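Long-range contact in histidine--tRNA ligase (Thermus thermophilus, PDB 1H4V), which joins L-histidine to its cognate tRNA(His) at the expense of ATP, working as a homodimeric class II aminoacyl-tRNA synthetase: residues Pro329-Ala340 against Ala378-Leu389. Residues are numbered along the deposited sequence; the frame is centred on the assembly and turned at random.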
# COMPACT_ATOMS: atom_id res chain seq x y z
N PRO A 329 -17.89 16.13 -5.59
CA PRO A 329 -18.18 15.58 -6.91
C PRO A 329 -18.42 16.69 -7.92
O PRO A 329 -18.73 17.82 -7.54
CB PRO A 329 -19.43 14.75 -6.66
CG PRO A 329 -20.13 15.56 -5.63
CD PRO A 329 -19.01 15.89 -4.67
N ASP A 330 -18.28 16.36 -9.20
CA ASP A 330 -18.53 17.34 -10.25
C ASP A 330 -20.03 17.57 -10.37
O ASP A 330 -20.47 18.66 -10.74
CB ASP A 330 -17.97 16.85 -11.59
CG ASP A 330 -16.46 16.72 -11.58
OD1 ASP A 330 -15.78 17.64 -11.07
OD2 ASP A 330 -15.94 15.71 -12.08
N LEU A 331 -20.82 16.55 -10.05
CA LEU A 331 -22.27 16.64 -10.14
C LEU A 331 -22.98 15.85 -9.05
O LEU A 331 -22.69 14.67 -8.83
CB LEU A 331 -22.73 16.13 -11.51
CG LEU A 331 -24.24 16.00 -11.78
CD1 LEU A 331 -24.86 17.38 -11.86
CD2 LEU A 331 -24.48 15.23 -13.09
N TYR A 332 -23.91 16.50 -8.36
CA TYR A 332 -24.71 15.85 -7.32
C TYR A 332 -26.17 15.94 -7.77
O TYR A 332 -26.78 17.02 -7.74
CB TYR A 332 -24.55 16.53 -5.97
CG TYR A 332 -25.15 15.72 -4.84
CD1 TYR A 332 -24.58 14.51 -4.45
CD2 TYR A 332 -26.32 16.13 -4.21
CE1 TYR A 332 -25.17 13.72 -3.47
CE2 TYR A 332 -26.92 15.35 -3.23
CZ TYR A 332 -26.34 14.14 -2.86
OH TYR A 332 -26.94 13.35 -1.90
N LEU A 333 -26.72 14.81 -8.20
CA LEU A 333 -28.09 14.71 -8.70
C LEU A 333 -29.15 14.56 -7.63
O LEU A 333 -29.06 13.70 -6.76
CB LEU A 333 -28.19 13.53 -9.66
CG LEU A 333 -27.69 13.81 -11.07
CD1 LEU A 333 -27.33 12.51 -11.77
CD2 LEU A 333 -28.76 14.58 -11.83
N ILE A 334 -30.18 15.40 -7.71
CA ILE A 334 -31.27 15.37 -6.74
C ILE A 334 -32.56 14.90 -7.41
O ILE A 334 -33.16 15.62 -8.22
CB ILE A 334 -31.53 16.78 -6.14
CG1 ILE A 334 -30.33 17.23 -5.33
CG2 ILE A 334 -32.79 16.77 -5.27
CD1 ILE A 334 -29.15 17.62 -6.15
N PRO A 335 -33.01 13.67 -7.10
CA PRO A 335 -34.25 13.16 -7.70
C PRO A 335 -35.41 13.82 -6.94
O PRO A 335 -35.37 13.92 -5.72
CB PRO A 335 -34.17 11.65 -7.46
CG PRO A 335 -33.39 11.55 -6.19
CD PRO A 335 -32.32 12.62 -6.33
N LEU A 336 -36.42 14.29 -7.66
CA LEU A 336 -37.55 14.94 -6.99
C LEU A 336 -38.69 13.97 -6.71
O LEU A 336 -39.46 14.17 -5.78
CB LEU A 336 -38.04 16.13 -7.82
CG LEU A 336 -36.92 17.15 -8.01
CD1 LEU A 336 -37.40 18.31 -8.87
CD2 LEU A 336 -36.47 17.64 -6.64
N THR A 337 -38.79 12.92 -7.52
CA THR A 337 -39.83 11.92 -7.30
C THR A 337 -39.12 10.60 -7.05
O THR A 337 -37.91 10.48 -7.26
CB THR A 337 -40.77 11.76 -8.52
OG1 THR A 337 -40.02 11.30 -9.65
CG2 THR A 337 -41.45 13.07 -8.85
N GLU A 338 -39.89 9.60 -6.62
CA GLU A 338 -39.35 8.29 -6.33
C GLU A 338 -38.87 7.60 -7.61
O GLU A 338 -37.89 6.87 -7.59
CB GLU A 338 -40.40 7.43 -5.64
CG GLU A 338 -39.83 6.17 -5.02
CD GLU A 338 -39.02 6.45 -3.76
OE1 GLU A 338 -38.19 5.60 -3.39
OE2 GLU A 338 -39.22 7.52 -3.14
N GLU A 339 -39.58 7.83 -8.71
CA GLU A 339 -39.19 7.21 -9.98
C GLU A 339 -37.90 7.83 -10.51
O GLU A 339 -37.16 7.19 -11.25
CB GLU A 339 -40.29 7.38 -11.04
CG GLU A 339 -39.90 6.85 -12.42
CD GLU A 339 -40.80 7.35 -13.55
OE1 GLU A 339 -40.43 7.12 -14.73
OE2 GLU A 339 -41.86 7.97 -13.28
N ALA A 340 -37.64 9.07 -10.12
CA ALA A 340 -36.45 9.78 -10.57
C ALA A 340 -35.17 9.30 -9.89
O ALA A 340 -34.07 9.55 -10.38
CB ALA A 340 -36.64 11.27 -10.35
N ALA A 378 -20.25 20.22 -4.39
CA ALA A 378 -20.42 19.85 -5.79
C ALA A 378 -20.23 21.06 -6.70
O ALA A 378 -20.58 22.18 -6.34
CB ALA A 378 -21.80 19.26 -6.01
N ALA A 379 -19.66 20.83 -7.88
CA ALA A 379 -19.48 21.91 -8.84
C ALA A 379 -20.88 22.22 -9.38
O ALA A 379 -21.28 23.38 -9.45
CB ALA A 379 -18.56 21.46 -9.97
N PHE A 380 -21.62 21.17 -9.73
CA PHE A 380 -22.98 21.31 -10.25
C PHE A 380 -23.98 20.50 -9.46
O PHE A 380 -23.64 19.48 -8.88
CB PHE A 380 -23.08 20.84 -11.70
CG PHE A 380 -22.47 21.77 -12.70
CD1 PHE A 380 -21.11 21.71 -12.97
CD2 PHE A 380 -23.26 22.69 -13.39
CE1 PHE A 380 -20.53 22.57 -13.92
CE2 PHE A 380 -22.70 23.54 -14.33
CZ PHE A 380 -21.33 23.48 -14.60
N ALA A 381 -25.21 20.97 -9.46
CA ALA A 381 -26.30 20.27 -8.81
C ALA A 381 -27.21 19.90 -9.98
O ALA A 381 -27.28 20.65 -10.96
CB ALA A 381 -27.03 21.19 -7.85
N GLY A 382 -27.86 18.75 -9.90
CA GLY A 382 -28.74 18.33 -10.98
C GLY A 382 -30.10 18.01 -10.41
O GLY A 382 -30.21 17.51 -9.29
N PHE A 383 -31.15 18.29 -11.17
CA PHE A 383 -32.48 18.01 -10.69
C PHE A 383 -33.28 17.18 -11.67
O PHE A 383 -33.33 17.48 -12.86
CB PHE A 383 -33.22 19.31 -10.37
CG PHE A 383 -32.55 20.13 -9.32
CD1 PHE A 383 -31.45 20.93 -9.63
CD2 PHE A 383 -32.99 20.08 -7.99
CE1 PHE A 383 -30.80 21.66 -8.64
CE2 PHE A 383 -32.34 20.81 -6.99
CZ PHE A 383 -31.25 21.60 -7.32
N LEU A 384 -33.89 16.12 -11.15
CA LEU A 384 -34.70 15.23 -11.97
C LEU A 384 -36.09 15.06 -11.36
O LEU A 384 -36.25 14.48 -10.28
CB LEU A 384 -34.04 13.87 -12.11
CG LEU A 384 -32.76 13.76 -12.94
CD1 LEU A 384 -32.20 12.35 -12.79
CD2 LEU A 384 -33.06 14.05 -14.40
N GLY A 385 -37.09 15.57 -12.06
CA GLY A 385 -38.45 15.46 -11.60
C GLY A 385 -39.32 14.95 -12.72
O GLY A 385 -38.83 14.61 -13.81
N GLU A 386 -40.62 14.89 -12.45
CA GLU A 386 -41.59 14.42 -13.42
C GLU A 386 -41.42 15.13 -14.76
O GLU A 386 -41.42 14.49 -15.81
CB GLU A 386 -42.99 14.67 -12.87
CG GLU A 386 -44.08 13.91 -13.59
CD GLU A 386 -45.43 14.14 -12.96
OE1 GLU A 386 -46.38 13.41 -13.32
OE2 GLU A 386 -45.56 15.07 -12.12
N ASP A 387 -41.25 16.45 -14.72
CA ASP A 387 -41.08 17.25 -15.92
C ASP A 387 -39.86 16.85 -16.76
O ASP A 387 -39.98 16.60 -17.96
CB ASP A 387 -41.00 18.74 -15.57
CG ASP A 387 -42.24 19.24 -14.82
OD1 ASP A 387 -42.43 18.83 -13.65
OD2 ASP A 387 -43.01 20.04 -15.39
N GLU A 388 -38.68 16.80 -16.15
CA GLU A 388 -37.50 16.43 -16.93
C GLU A 388 -37.55 14.97 -17.36
O GLU A 388 -37.04 14.62 -18.42
CB GLU A 388 -36.19 16.71 -16.18
CG GLU A 388 -36.27 16.81 -14.67
CD GLU A 388 -36.79 18.16 -14.20
OE1 GLU A 388 -36.24 19.18 -14.65
OE2 GLU A 388 -37.74 18.19 -13.39
N LEU A 389 -38.18 14.12 -16.55
CA LEU A 389 -38.27 12.71 -16.91
C LEU A 389 -39.11 12.52 -18.17
O LEU A 389 -38.73 11.76 -19.06
CB LEU A 389 -38.86 11.89 -15.76
CG LEU A 389 -37.94 11.64 -14.55
CD1 LEU A 389 -38.57 10.61 -13.63
CD2 LEU A 389 -36.58 11.15 -15.02
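Strands 331-335 and 380-384 are parallel neighbours in the mixed sheet of the anticodon-binding domain; the chain links them through helix 338-351, edge strand 357-359 and helix 366-375. Seven backbone hydrogen bonds run along them and just beyond their ends, the last from Leu336 N to Leu384 O (2.6 Å). Gly382 suits its place because the isobutyl group of Leu333 lies over it, CD2 3.8 Å from Gly382 CA, where a CB would clash. On the same face Leu331 keeps CG anti to its own nitrogen (chi1 174°), which brings CD1 to 3.9 Å from Phe380 CB; helix 412-419 packs on both residues. On the opposite face, Ile334 CB lies 4.1 Å from Phe383 CD2, and Phe383 packs on helix 366-375. Beyond the strands, Ala340 is small enough for its CB to come within 3.2 Å of Leu384 O, and it touches Leu389 CD1 at 3.9 Å. Thr337 is the N-cap of helix 338-351, its OG1 accepting from Ala340 N (3.3 Å). A valine in its place would probably leave that amide without its side-chain cap and the helix start less fixed. Each strand's backbone polar groups are thus shared among its sheet neighbours, leaving largely apolar side chains to bind helices to both faces.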